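Local coordinates for protein endonuclease V isoform X2 (Ciona intestinalis, PDB 6OZI) that probably cleaves RNA next to inosine in a metal-dependent reaction, as a eukaryotic relative of the bacterial DNA-cleaving endonuclease V, at residues Val54-Val59 with Lys230-Trp235; Arg25-Phe30 with His206-Glu211; Phe121-Cys126 with Ile148-Asp153. The protein carries 1 engineered substitution. All blocks are in the same frame, centred on the assembly; numbering follows the deposited sequence. Where two conformers were deposited one is given.

Interaction 1: Val54-Val59 with Lys230-Trp235; sequences VSCMVV and KMANKW. Engineered in segment 230-235: Asn233 (natural residue Asp). With nucleotides of chain D.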
loop_
_atom_site.group_PDB
_atom_site.type_symbol
_atom_site.label_atom_id
_atom_site.label_comp_id
_atom_site.label_asym_id
_atom_site.label_seq_id
_atom_site.Cartn_x
_atom_site.Cartn_y
_atom_site.Cartn_z
ATOM N N VAL A 54 -0.375 -0.948 -18.384
ATOM C CA VAL A 54 0.004 -2.356 -18.448
ATOM C C VAL A 54 -1.246 -3.197 -18.218
ATOM O O VAL A 54 -1.929 -3.028 -17.205
ATOM C CB VAL A 54 1.079 -2.717 -17.406
ATOM C CG1 VAL A 54 1.302 -4.215 -17.373
ATOM C CG2 VAL A 54 2.382 -1.976 -17.683
ATOM N N SER A 55 -1.559 -4.081 -19.157
ATOM C CA SER A 55 -2.613 -5.061 -18.957
ATOM C C SER A 55 -2.015 -6.353 -18.413
ATOM O O SER A 55 -0.817 -6.607 -18.530
ATOM C CB SER A 55 -3.367 -5.329 -20.260
ATOM O OG SER A 55 -2.552 -5.991 -21.209
ATOM N N CYS A 56 -2.863 -7.164 -17.784
ATOM C CA CYS A 56 -2.437 -8.459 -17.274
ATOM C C CYS A 56 -3.588 -9.447 -17.374
ATOM O O CYS A 56 -4.734 -9.119 -17.046
ATOM C CB CYS A 56 -1.961 -8.381 -15.816
ATOM S SG CYS A 56 -1.536 -9.994 -15.075
ATOM N N MET A 57 -3.272 -10.657 -17.820
ATOM C CA MET A 57 -4.229 -11.753 -17.815
ATOM C C MET A 57 -3.593 -12.917 -17.074
ATOM O O MET A 57 -2.409 -13.212 -17.274
ATOM C CB MET A 57 -4.634 -12.157 -19.241
ATOM C CG MET A 57 -5.556 -13.369 -19.311
ATOM S SD MET A 57 -6.397 -13.559 -20.910
ATOM C CE MET A 57 -7.584 -12.207 -20.884
ATOM N N VAL A 58 -4.368 -13.547 -16.192
ATOM C CA VAL A 58 -3.905 -14.671 -15.393
ATOM C C VAL A 58 -4.883 -15.819 -15.572
ATOM O O VAL A 58 -6.048 -15.622 -15.923
ATOM C CB VAL A 58 -3.782 -14.319 -13.894
ATOM C CG1 VAL A 58 -2.687 -13.285 -13.660
ATOM C CG2 VAL A 58 -5.117 -13.812 -13.366
ATOM N N VAL A 59 -4.388 -17.034 -15.347
ATOM C CA VAL A 59 -5.232 -18.217 -15.258
ATOM C C VAL A 59 -4.836 -18.984 -14.005
ATOM O O VAL A 59 -3.658 -19.322 -13.826
ATOM C CB VAL A 59 -5.126 -19.127 -16.496
ATOM C CG1 VAL A 59 -6.092 -20.298 -16.363
ATOM C CG2 VAL A 59 -5.418 -18.354 -17.772
ATOM N N LYS A 230 -7.250 -10.658 -7.660
ATOM C CA LYS A 230 -6.095 -10.265 -6.867
ATOM C C LYS A 230 -4.813 -10.383 -7.679
ATOM O O LYS A 230 -3.977 -9.467 -7.688
ATOM C CB LYS A 230 -6.027 -11.129 -5.602
ATOM C CG LYS A 230 -4.772 -10.911 -4.773
ATOM C CD LYS A 230 -4.665 -11.894 -3.609
ATOM C CE LYS A 230 -5.823 -11.730 -2.635
ATOM N NZ LYS A 230 -5.686 -12.635 -1.452
ATOM N N MET A 231 -4.659 -11.493 -8.401
ATOM C CA MET A 231 -3.406 -11.728 -9.100
ATOM C C MET A 231 -3.266 -10.813 -10.314
ATOM O O MET A 231 -2.208 -10.200 -10.513
ATOM C CB MET A 231 -3.293 -13.205 -9.468
ATOM C CG MET A 231 -3.282 -14.073 -8.228
ATOM S SD MET A 231 -1.926 -13.563 -7.159
ATOM C CE MET A 231 -2.136 -14.647 -5.747
ATOM N N ALA A 232 -4.321 -10.694 -11.131
ATOM C CA ALA A 232 -4.241 -9.809 -12.299
ATOM C C ALA A 232 -3.926 -8.372 -11.888
ATOM O O ALA A 232 -3.077 -7.705 -12.507
ATOM C CB ALA A 232 -5.539 -9.868 -13.106
ATOM N N ASN A 233 -4.592 -7.888 -10.835
ATOM C CA ASN A 233 -4.329 -6.541 -10.337
ATOM C C ASN A 233 -2.887 -6.404 -9.853
ATOM O O ASN A 233 -2.183 -5.442 -10.207
ATOM C CB ASN A 233 -5.333 -6.216 -9.226
ATOM C CG ASN A 233 -5.098 -4.858 -8.581
ATOM O OD1 ASN A 233 -4.745 -4.775 -7.402
ATOM N ND2 ASN A 233 -5.279 -3.788 -9.352
ATOM N N LYS A 234 -2.407 -7.394 -9.094
ATOM C CA LYS A 234 -1.055 -7.298 -8.556
ATOM C C LYS A 234 -0.010 -7.245 -9.668
ATOM O O LYS A 234 0.805 -6.317 -9.718
ATOM C CB LYS A 234 -0.764 -8.447 -7.591
ATOM C CG LYS A 234 0.690 -8.431 -7.109
ATOM C CD LYS A 234 1.016 -9.529 -6.087
ATOM C CE LYS A 234 0.782 -10.921 -6.629
ATOM N NZ LYS A 234 1.031 -11.934 -5.562
ATOM N N TRP A 235 -0.030 -8.221 -10.585
ATOM C CA TRP A 235 1.042 -8.288 -11.577
ATOM C C TRP A 235 0.981 -7.108 -12.543
ATOM O O TRP A 235 2.032 -6.582 -12.950
ATOM C CB TRP A 235 1.005 -9.617 -12.335
ATOM C CG TRP A 235 1.065 -10.862 -11.450
ATOM C CD1 TRP A 235 0.166 -11.889 -11.431
ATOM C CD2 TRP A 235 2.056 -11.184 -10.456
ATOM N NE1 TRP A 235 0.544 -12.833 -10.510
ATOM C CE2 TRP A 235 1.695 -12.423 -9.895
ATOM C CE3 TRP A 235 3.216 -10.549 -9.994
ATOM C CZ2 TRP A 235 2.449 -13.041 -8.899
ATOM C CZ3 TRP A 235 3.966 -11.167 -8.999
ATOM C CH2 TRP A 235 3.577 -12.398 -8.464
ATOM P P DC D 11 -3.156 -11.727 0.996
ATOM O OP1 DC D 11 -2.917 -13.177 1.176
ATOM O OP2 DC D 11 -3.358 -11.142 -0.349
ATOM O "O5'" DC D 11 -4.439 -11.384 1.852
ATOM C "C5'" DC D 11 -4.827 -10.050 2.000
ATOM C "C4'" DC D 11 -5.187 -9.770 3.436
ATOM O "O4'" DC D 11 -4.083 -9.122 4.085
ATOM C "C3'" DC D 11 -6.361 -8.841 3.601
ATOM O "O3'" DC D 11 -7.527 -9.611 3.654
ATOM C "C2'" DC D 11 -6.084 -8.157 4.937
ATOM C "C1'" DC D 11 -4.563 -8.193 5.031
ATOM N N1 DC D 11 -3.885 -6.883 4.786
ATOM C C2 DC D 11 -3.852 -5.931 5.801
ATOM O O2 DC D 11 -4.419 -6.183 6.868
ATOM N N3 DC D 11 -3.208 -4.760 5.583
ATOM C C4 DC D 11 -2.606 -4.535 4.420
ATOM N N4 DC D 11 -1.980 -3.364 4.252
ATOM C C5 DC D 11 -2.624 -5.500 3.369
ATOM C C6 DC D 11 -3.264 -6.651 3.597
#

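Interaction 2: Arg25-Phe30 with His206-Glu211; sequences RSDGDF and HKCSLE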
loop_
_atom_site.group_PDB
_atom_site.type_symbol
_atom_site.label_atom_id
_atom_site.label_comp_id
_atom_site.label_asym_id
_atom_site.label_seq_id
_atom_site.Cartn_x
_atom_site.Cartn_y
_atom_site.Cartn_z
ATOM N N ARG A 25 -27.646 -14.389 -19.448
ATOM C CA ARG A 25 -27.553 -14.496 -17.996
ATOM C C ARG A 25 -28.087 -15.831 -17.495
ATOM O O ARG A 25 -28.679 -15.923 -16.418
ATOM C CB ARG A 25 -28.281 -13.334 -17.332
ATOM C CG ARG A 25 -27.572 -12.028 -17.568
ATOM C CD ARG A 25 -28.300 -10.886 -16.936
ATOM N NE ARG A 25 -29.644 -10.727 -17.487
ATOM C CZ ARG A 25 -30.757 -10.858 -16.774
ATOM N NH1 ARG A 25 -30.685 -11.138 -15.481
ATOM N NH2 ARG A 25 -31.941 -10.693 -17.348
ATOM N N SER A 26 -27.870 -16.878 -18.282
ATOM C CA SER A 26 -28.223 -18.239 -17.915
ATOM C C SER A 26 -27.024 -19.144 -18.167
ATOM O O SER A 26 -26.078 -18.775 -18.872
ATOM C CB SER A 26 -29.445 -18.736 -18.701
ATOM O OG SER A 26 -30.578 -17.917 -18.464
ATOM N N ASP A 27 -27.077 -20.346 -17.592
ATOM C CA ASP A 27 -25.945 -21.262 -17.660
ATOM C C ASP A 27 -25.881 -22.040 -18.972
ATOM O O ASP A 27 -24.789 -22.427 -19.398
ATOM C CB ASP A 27 -25.987 -22.229 -16.477
ATOM C CG ASP A 27 -25.685 -21.545 -15.150
ATOM O OD1 ASP A 27 -25.167 -20.408 -15.154
ATOM O OD2 ASP A 27 -25.967 -22.146 -14.097
ATOM N N GLY A 28 -27.018 -22.305 -19.609
ATOM C CA GLY A 28 -27.007 -23.197 -20.761
ATOM C C GLY A 28 -26.553 -24.577 -20.318
ATOM O O GLY A 28 -27.000 -25.093 -19.285
ATOM N N ASP A 29 -25.639 -25.182 -21.076
ATOM C CA ASP A 29 -25.060 -26.462 -20.678
ATOM C C ASP A 29 -23.819 -26.300 -19.801
ATOM O O ASP A 29 -23.090 -27.276 -19.593
ATOM C CB ASP A 29 -24.752 -27.335 -21.900
ATOM C CG ASP A 29 -24.065 -26.576 -23.013
ATOM O OD1 ASP A 29 -23.109 -25.817 -22.723
ATOM O OD2 ASP A 29 -24.488 -26.747 -24.181
ATOM N N PHE A 30 -23.554 -25.092 -19.309
ATOM C CA PHE A 30 -22.446 -24.840 -18.402
ATOM C C PHE A 30 -22.873 -25.090 -16.961
ATOM O O PHE A 30 -24.033 -24.889 -16.592
ATOM C CB PHE A 30 -21.940 -23.402 -18.560
ATOM C CG PHE A 30 -20.949 -22.974 -17.506
ATOM C CD1 PHE A 30 -19.623 -23.365 -17.574
ATOM C CD2 PHE A 30 -21.343 -22.150 -16.463
ATOM C CE1 PHE A 30 -18.706 -22.954 -16.605
ATOM C CE2 PHE A 30 -20.436 -21.735 -15.498
ATOM C CZ PHE A 30 -19.118 -22.140 -15.571
ATOM N N HIS A 206 -21.605 -12.849 -18.705
ATOM C CA HIS A 206 -22.110 -13.381 -19.957
ATOM C C HIS A 206 -21.962 -14.891 -19.915
ATOM O O HIS A 206 -20.920 -15.395 -19.485
ATOM C CB HIS A 206 -21.347 -12.780 -21.141
ATOM C CG HIS A 206 -21.793 -13.290 -22.473
ATOM N ND1 HIS A 206 -23.120 -13.404 -22.820
ATOM C CD2 HIS A 206 -21.083 -13.707 -23.547
ATOM C CE1 HIS A 206 -23.209 -13.877 -24.050
ATOM N NE2 HIS A 206 -21.987 -14.071 -24.512
ATOM N N LYS A 207 -23.005 -15.602 -20.367
ATOM C CA LYS A 207 -23.022 -17.071 -20.415
ATOM C C LYS A 207 -22.970 -17.705 -19.018
ATOM O O LYS A 207 -22.420 -18.794 -18.838
ATOM C CB LYS A 207 -21.876 -17.598 -21.292
ATOM C CG LYS A 207 -21.930 -17.092 -22.731
ATOM C CD LYS A 207 -20.809 -17.640 -23.622
ATOM C CE LYS A 207 -20.919 -19.096 -23.947
ATOM N NZ LYS A 207 -19.918 -19.442 -25.009
ATOM N N CYS A 208 -23.599 -17.061 -18.033
ATOM C CA CYS A 208 -23.555 -17.537 -16.655
ATOM C C CYS A 208 -24.663 -16.862 -15.853
ATOM O O CYS A 208 -24.844 -15.645 -15.946
ATOM C CB CYS A 208 -22.186 -17.245 -16.033
ATOM S SG CYS A 208 -21.906 -17.991 -14.430
ATOM N N SER A 209 -25.399 -17.648 -15.068
ATOM C CA SER A 209 -26.430 -17.063 -14.221
ATOM C C SER A 209 -25.787 -16.359 -13.024
ATOM O O SER A 209 -24.658 -16.665 -12.621
ATOM C CB SER A 209 -27.418 -18.126 -13.732
ATOM O OG SER A 209 -26.828 -18.956 -12.746
ATOM N N LEU A 210 -26.532 -15.414 -12.444
ATOM C CA LEU A 210 -26.045 -14.719 -11.257
ATOM C C LEU A 210 -25.729 -15.702 -10.137
ATOM O O LEU A 210 -24.754 -15.527 -9.395
ATOM C CB LEU A 210 -27.081 -13.689 -10.802
ATOM C CG LEU A 210 -26.838 -12.977 -9.461
ATOM C CD1 LEU A 210 -25.464 -12.314 -9.404
ATOM C CD2 LEU A 210 -27.930 -11.959 -9.205
ATOM N N GLU A 211 -26.532 -16.762 -10.025
ATOM C CA GLU A 211 -26.368 -17.744 -8.959
ATOM C C GLU A 211 -25.077 -18.537 -9.126
ATOM O O GLU A 211 -24.303 -18.713 -8.170
ATOM C CB GLU A 211 -27.572 -18.677 -8.962
ATOM C CG GLU A 211 -28.903 -18.004 -8.622
ATOM C CD GLU A 211 -29.570 -17.196 -9.738
ATOM O OE1 GLU A 211 -29.077 -17.193 -10.897
ATOM O OE2 GLU A 211 -30.636 -16.591 -9.439
HETATM O O HOH W 1 -28.846 -14.489 -13.814
HETATM O O HOH W 2 -23.121 -21.301 -21.053
#

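Interaction 3: Phe121-Cys126 with Ile148-Asp153; sequences FHIRRC and IEIPED. With nucleotides of chain C.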
loop_
_atom_site.group_PDB
_atom_site.type_symbol
_atom_site.label_atom_id
_atom_site.label_comp_id
_atom_site.label_asym_id
_atom_site.label_seq_id
_atom_site.Cartn_x
_atom_site.Cartn_y
_atom_site.Cartn_z
ATOM N N PHE A 121 -25.228 -5.413 -13.897
ATOM C CA PHE A 121 -25.473 -4.342 -12.926
ATOM C C PHE A 121 -24.985 -3.009 -13.490
ATOM O O PHE A 121 -23.942 -2.473 -13.104
ATOM C CB PHE A 121 -24.781 -4.699 -11.614
ATOM C CG PHE A 121 -25.051 -3.749 -10.490
ATOM C CD1 PHE A 121 -26.053 -2.799 -10.576
ATOM C CD2 PHE A 121 -24.302 -3.823 -9.330
ATOM C CE1 PHE A 121 -26.297 -1.931 -9.520
ATOM C CE2 PHE A 121 -24.537 -2.963 -8.268
ATOM C CZ PHE A 121 -25.536 -2.016 -8.362
ATOM N N HIS A 122 -25.804 -2.425 -14.365
ATOM C CA HIS A 122 -25.362 -1.306 -15.186
ATOM C C HIS A 122 -26.588 -0.555 -15.682
ATOM O O HIS A 122 -27.648 -1.152 -15.887
ATOM C CB HIS A 122 -24.516 -1.824 -16.349
ATOM C CG HIS A 122 -23.966 -0.760 -17.244
ATOM N ND1 HIS A 122 -24.638 -0.301 -18.357
ATOM C CD2 HIS A 122 -22.777 -0.113 -17.231
ATOM C CE1 HIS A 122 -23.903 0.609 -18.970
ATOM N NE2 HIS A 122 -22.767 0.741 -18.309
ATOM N N ILE A 123 -26.433 0.762 -15.875
ATOM C CA ILE A 123 -27.570 1.609 -16.242
ATOM C C ILE A 123 -28.254 1.106 -17.511
ATOM O O ILE A 123 -29.488 1.125 -17.618
ATOM C CB ILE A 123 -27.133 3.079 -16.381
ATOM C CG1 ILE A 123 -28.334 3.928 -16.812
ATOM C CG2 ILE A 123 -25.946 3.211 -17.338
ATOM C CD1 ILE A 123 -28.085 5.418 -16.781
ATOM N N ARG A 124 -27.475 0.664 -18.499
ATOM C CA ARG A 124 -28.037 0.093 -19.714
ATOM C C ARG A 124 -27.816 -1.417 -19.787
ATOM O O ARG A 124 -27.846 -1.994 -20.877
ATOM C CB ARG A 124 -27.472 0.798 -20.949
ATOM C CG ARG A 124 -28.062 2.199 -21.203
ATOM C CD ARG A 124 -27.233 3.009 -22.212
ATOM N NE ARG A 124 -25.865 3.249 -21.748
ATOM C CZ ARG A 124 -25.487 4.274 -20.985
ATOM N NH1 ARG A 124 -26.370 5.180 -20.577
ATOM N NH2 ARG A 124 -24.216 4.389 -20.622
ATOM N N ARG A 125 -27.602 -2.063 -18.637
ATOM C CA ARG A 125 -27.498 -3.522 -18.533
ATOM C C ARG A 125 -26.384 -4.081 -19.415
ATOM O O ARG A 125 -26.506 -5.165 -19.986
ATOM C CB ARG A 125 -28.834 -4.188 -18.862
ATOM C CG ARG A 125 -29.995 -3.701 -18.011
ATOM C CD ARG A 125 -29.736 -3.910 -16.515
ATOM N NE ARG A 125 -30.957 -3.688 -15.747
ATOM C CZ ARG A 125 -31.295 -2.526 -15.191
ATOM N NH1 ARG A 125 -30.491 -1.470 -15.299
ATOM N NH2 ARG A 125 -32.440 -2.422 -14.527
ATOM N N CYS A 126 -25.271 -3.363 -19.488
ATOM C CA CYS A 126 -24.164 -3.723 -20.358
ATOM C C CYS A 126 -22.852 -3.219 -19.755
ATOM O O CYS A 126 -22.115 -2.443 -20.368
ATOM C CB CYS A 126 -24.397 -3.154 -21.757
ATOM S SG CYS A 126 -23.197 -3.660 -23.022
ATOM N N ILE A 148 -21.943 0.764 -7.526
ATOM C CA ILE A 148 -22.359 1.824 -8.430
ATOM C C ILE A 148 -23.773 2.250 -8.057
ATOM O O ILE A 148 -24.629 1.413 -7.735
ATOM C CB ILE A 148 -22.257 1.374 -9.900
ATOM C CG1 ILE A 148 -22.398 2.594 -10.819
ATOM C CG2 ILE A 148 -23.307 0.296 -10.234
ATOM C CD1 ILE A 148 -21.958 2.356 -12.227
ATOM N N GLU A 149 -24.003 3.564 -8.043
ATOM C CA GLU A 149 -25.326 4.124 -7.804
ATOM C C GLU A 149 -26.044 4.298 -9.133
ATOM O O GLU A 149 -25.469 4.825 -10.089
ATOM C CB GLU A 149 -25.254 5.472 -7.078
ATOM C CG GLU A 149 -24.951 5.398 -5.585
ATOM C CD GLU A 149 -25.684 6.469 -4.785
ATOM O OE1 GLU A 149 -26.464 7.249 -5.372
ATOM O OE2 GLU A 149 -25.497 6.527 -3.555
ATOM N N ILE A 150 -27.290 3.850 -9.196
ATOM C CA ILE A 150 -28.091 4.041 -10.400
ATOM C C ILE A 150 -29.425 4.673 -10.027
ATOM O O ILE A 150 -30.389 3.945 -9.750
ATOM C CB ILE A 150 -28.307 2.716 -11.149
ATOM C CG1 ILE A 150 -26.989 1.957 -11.287
ATOM C CG2 ILE A 150 -28.879 2.991 -12.535
ATOM C CD1 ILE A 150 -27.121 0.657 -12.037
ATOM N N PRO A 151 -29.532 6.010 -10.016
ATOM C CA PRO A 151 -30.821 6.637 -9.675
ATOM C C PRO A 151 -31.964 6.176 -10.558
ATOM O O PRO A 151 -33.081 5.989 -10.066
ATOM C CB PRO A 151 -30.543 8.136 -9.856
ATOM C CG PRO A 151 -29.068 8.271 -9.756
ATOM C CD PRO A 151 -28.482 7.002 -10.290
ATOM N N GLU A 152 -31.709 5.957 -11.851
ATOM C CA GLU A 152 -32.777 5.557 -12.763
ATOM C C GLU A 152 -33.369 4.195 -12.408
ATOM O O GLU A 152 -34.494 3.892 -12.825
ATOM C CB GLU A 152 -32.252 5.535 -14.209
ATOM C CG GLU A 152 -31.709 6.872 -14.737
ATOM C CD GLU A 152 -30.316 7.214 -14.216
ATOM O OE1 GLU A 152 -29.800 6.480 -13.352
ATOM O OE2 GLU A 152 -29.734 8.219 -14.673
ATOM N N ASP A 153 -32.655 3.382 -11.628
ATOM C CA ASP A 153 -33.146 2.083 -11.186
ATOM C C ASP A 153 -33.472 2.056 -9.701
ATOM O O ASP A 153 -33.802 0.992 -9.169
ATOM C CB ASP A 153 -32.123 0.988 -11.500
ATOM C CG ASP A 153 -32.139 0.564 -12.951
ATOM O OD1 ASP A 153 -33.152 -0.034 -13.390
ATOM O OD2 ASP A 153 -31.132 0.818 -13.653
ATOM P P DC C 4 -20.579 8.972 -6.229
ATOM O OP1 DC C 4 -21.327 9.268 -4.989
ATOM O OP2 DC C 4 -19.108 8.796 -6.178
ATOM O "O5'" DC C 4 -21.230 7.686 -6.906
ATOM C "C5'" DC C 4 -20.675 6.409 -6.696
ATOM C "C4'" DC C 4 -20.784 5.585 -7.963
ATOM O "O4'" DC C 4 -22.125 5.724 -8.507
ATOM C "C3'" DC C 4 -19.824 6.011 -9.078
ATOM O "O3'" DC C 4 -19.347 4.878 -9.772
ATOM C "C2'" DC C 4 -20.688 6.891 -9.970
ATOM C "C1'" DC C 4 -22.048 6.221 -9.832
ATOM N N1 DC C 4 -23.184 7.152 -10.074
ATOM C C2 DC C 4 -23.880 7.070 -11.283
ATOM O O2 DC C 4 -23.536 6.218 -12.115
ATOM N N3 DC C 4 -24.911 7.927 -11.511
ATOM C C4 DC C 4 -25.243 8.827 -10.586
ATOM N N4 DC C 4 -26.269 9.646 -10.851
ATOM C C5 DC C 4 -24.542 8.925 -9.344
ATOM C C6 DC C 4 -23.527 8.080 -9.136
ATOM P P DI C 5 -17.859 4.351 -9.486
ATOM O OP1 DI C 5 -17.594 4.580 -8.024
ATOM O OP2 DI C 5 -16.881 5.096 -10.362
ATOM O "O5'" DI C 5 -17.902 2.739 -9.829
ATOM C "C5'" DI C 5 -18.310 1.815 -8.852
ATOM C "C4'" DI C 5 -17.908 0.413 -9.280
ATOM O "O4'" DI C 5 -18.708 0.066 -10.645
ATOM C "C3'" DI C 5 -16.618 0.320 -9.537
ATOM O "O3'" DI C 5 -16.060 -0.997 -9.089
ATOM C "C2'" DI C 5 -16.475 0.403 -11.077
ATOM C "C1'" DI C 5 -17.821 -0.147 -11.592
ATOM N N9 DI C 5 -18.176 0.574 -12.825
ATOM C C8 DI C 5 -18.360 1.847 -13.209
ATOM N N7 DI C 5 -18.660 1.819 -14.526
ATOM C C5 DI C 5 -18.655 0.559 -14.931
ATOM C C6 DI C 5 -18.918 -0.078 -16.295
ATOM O O6 DI C 5 -19.178 0.584 -17.239
ATOM N N1 DI C 5 -18.836 -1.490 -16.434
ATOM C C2 DI C 5 -18.508 -2.309 -15.305
ATOM N N3 DI C 5 -18.254 -1.697 -14.013
ATOM C C4 DI C 5 -18.345 -0.223 -13.868
#

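Interaction 1: Val54-Val59 with Lys230-Trp235
Val58 pushes its two methyls against the helical turn from Met231 to Trp235, and Cys56, two residues back on the same face of the strand, fills the next hollow. CG1 of Val58 sits in a notch between the backbone of Met231 and Ala232 and the rim of the Trp235 indole, 3.9 Å from Trp235 CD1. It meets that ring at the edge, in its plane, where the two side chains cross at about a right angle. Val58 CG2 rests on Ala232, 4.0 Å from its CB. The small alanine leaves room for helix 227-243 to come near: the local axes of strand and helix approach to 7.4 Å, their N-to-C directions 147° apart, nearer antiparallel than parallel. Cys56 turns SG anti to its own backbone N (chi1 175°), and the sulfur lies 3.8 Å from Trp235 CB. It also faces the edge of the indole, a sulfur-aromatic contact, while Cys56 CB lies 3.6 Å from Ala232 O. Lys234 CE lies over one face of the indole, toward its rim, and NE1 is bonded to Gln67 of the neighbouring strand 67-76. On the far side of the helix Lys230 NZ donates to OP2 of DC11 of chain D (3.0 Å) and pairs with Glu227. The engineered Asn233 also points away from the 54-59 strand; its ND2 bonds to Asp42 of strand 37-45, and it packs on a DNA phosphate. A helix laid on an antiparallel strand, with DNA phosphates beyond it, is consistent with the layered RNase H-like fold of endonuclease V.

Interaction 2: Arg25-Phe30 with His206-Glu211
Asp27 and Ser209 hold the two loops together through a backbone N-H and a carboxylate. Ser209 N donates to Asp27 OD1 at 2.8 Å and 173°, meeting the oxygen nearly along its C-O axis. The other oxygen, OD2, is bonded to Thr212 OG1, so the carboxylate ties the 25-30 loop to both the N-cap residue and Thr212 in the first turn of helix 210-219. Ser209 is that N-cap, its OG, turned between its own N and carbonyl carbon (chi1 73°), receiving Thr212 N. Waters satisfy further backbone groups: one takes the N-H of Leu210 at 2.8 Å and donates to Arg25 O, while another donates to Asp27 O at 2.6 Å and weakly to Lys207 O, which Arg139 also reaches. Asp27 O accepts Phe30 N as well, closing a type II' turn. Arg25 O receives a CA-H...O contact from Ser209 CA at 3.3 Å. An alanine in place of Asp27 would probably leave Ser209 N and Thr212 OG1 without their acceptors and the helix start less firmly tied to the 25-30 loop. A carboxylate at a helix N-terminus, where the first-turn N-H groups point out of the helix end, is likely to be stabilised as the anion.

Interaction 3: Phe121-Cys126 with Ile148-Asp153
Phe121 lies against Ile148 and Ile150 where two loops of the RNase H-like fold meet, the first containing a type I beta turn from His122 to Arg125. Ile148 CG2 stands over one face of the phenyl ring, a CH-pi contact 3.8 Å from its centroid and 16° off the normal. Ile150 CD1 approaches the same ring obliquely, 3.7 Å from Phe121 CE1, and also touches the backbone between His122 and Ile123. Farther out, Ile123 CD1 reaches the carboxylate of Glu152, 3.8 Å from its CD. Nucleic acid borders this core: Ile148 CD1 lies 3.8 Å from C8 of deoxyinosine DI5 of chain C, and Glu149 N donates to O4' of DC4 at 2.9 Å. His122 turns its ring edge to the DI5 O6, its NE2 bonded to Ser84 O. At the polar edge Arg125 and Asp153 meet tip to tip in a two-pronged salt bridge, and Glu184 pairs with Arg125 NE. NH1 also donates to His122 O, which accepts Arg125 N from the opposite face of its plane. Arg125 NH1 lies 2.9 Å from Asp153 OD2. NH2 reaches Asp153 OD1 at 2.7 Å from above the carboxylate plane, the guanidinium and carboxylate planes 50° apart.

All three contacts lie around one mixed sheet, two with helices and one between loops. Along the chain the segments of interactions 1 and 2 alternate, and both segments of interaction 3 fall between 54-59 and 206-211. Interaction 1 sits on strand 52-61, next to the outermost strand 67-76. Interaction 2 begins at the end of strand 200-206, and interaction 3 joins loops after strands 112-116 and 140-144. Helices 210-219 and 227-243, consecutive in sequence, carry the later segments of interactions 2 and 1. Centres of interactions 1 and 3 lie 27 Å apart, on opposite sides of the chain's centre, so the DNA is probably gripped at well-separated places, while interaction 2 stands back, its nearest atom about 12 Å from it.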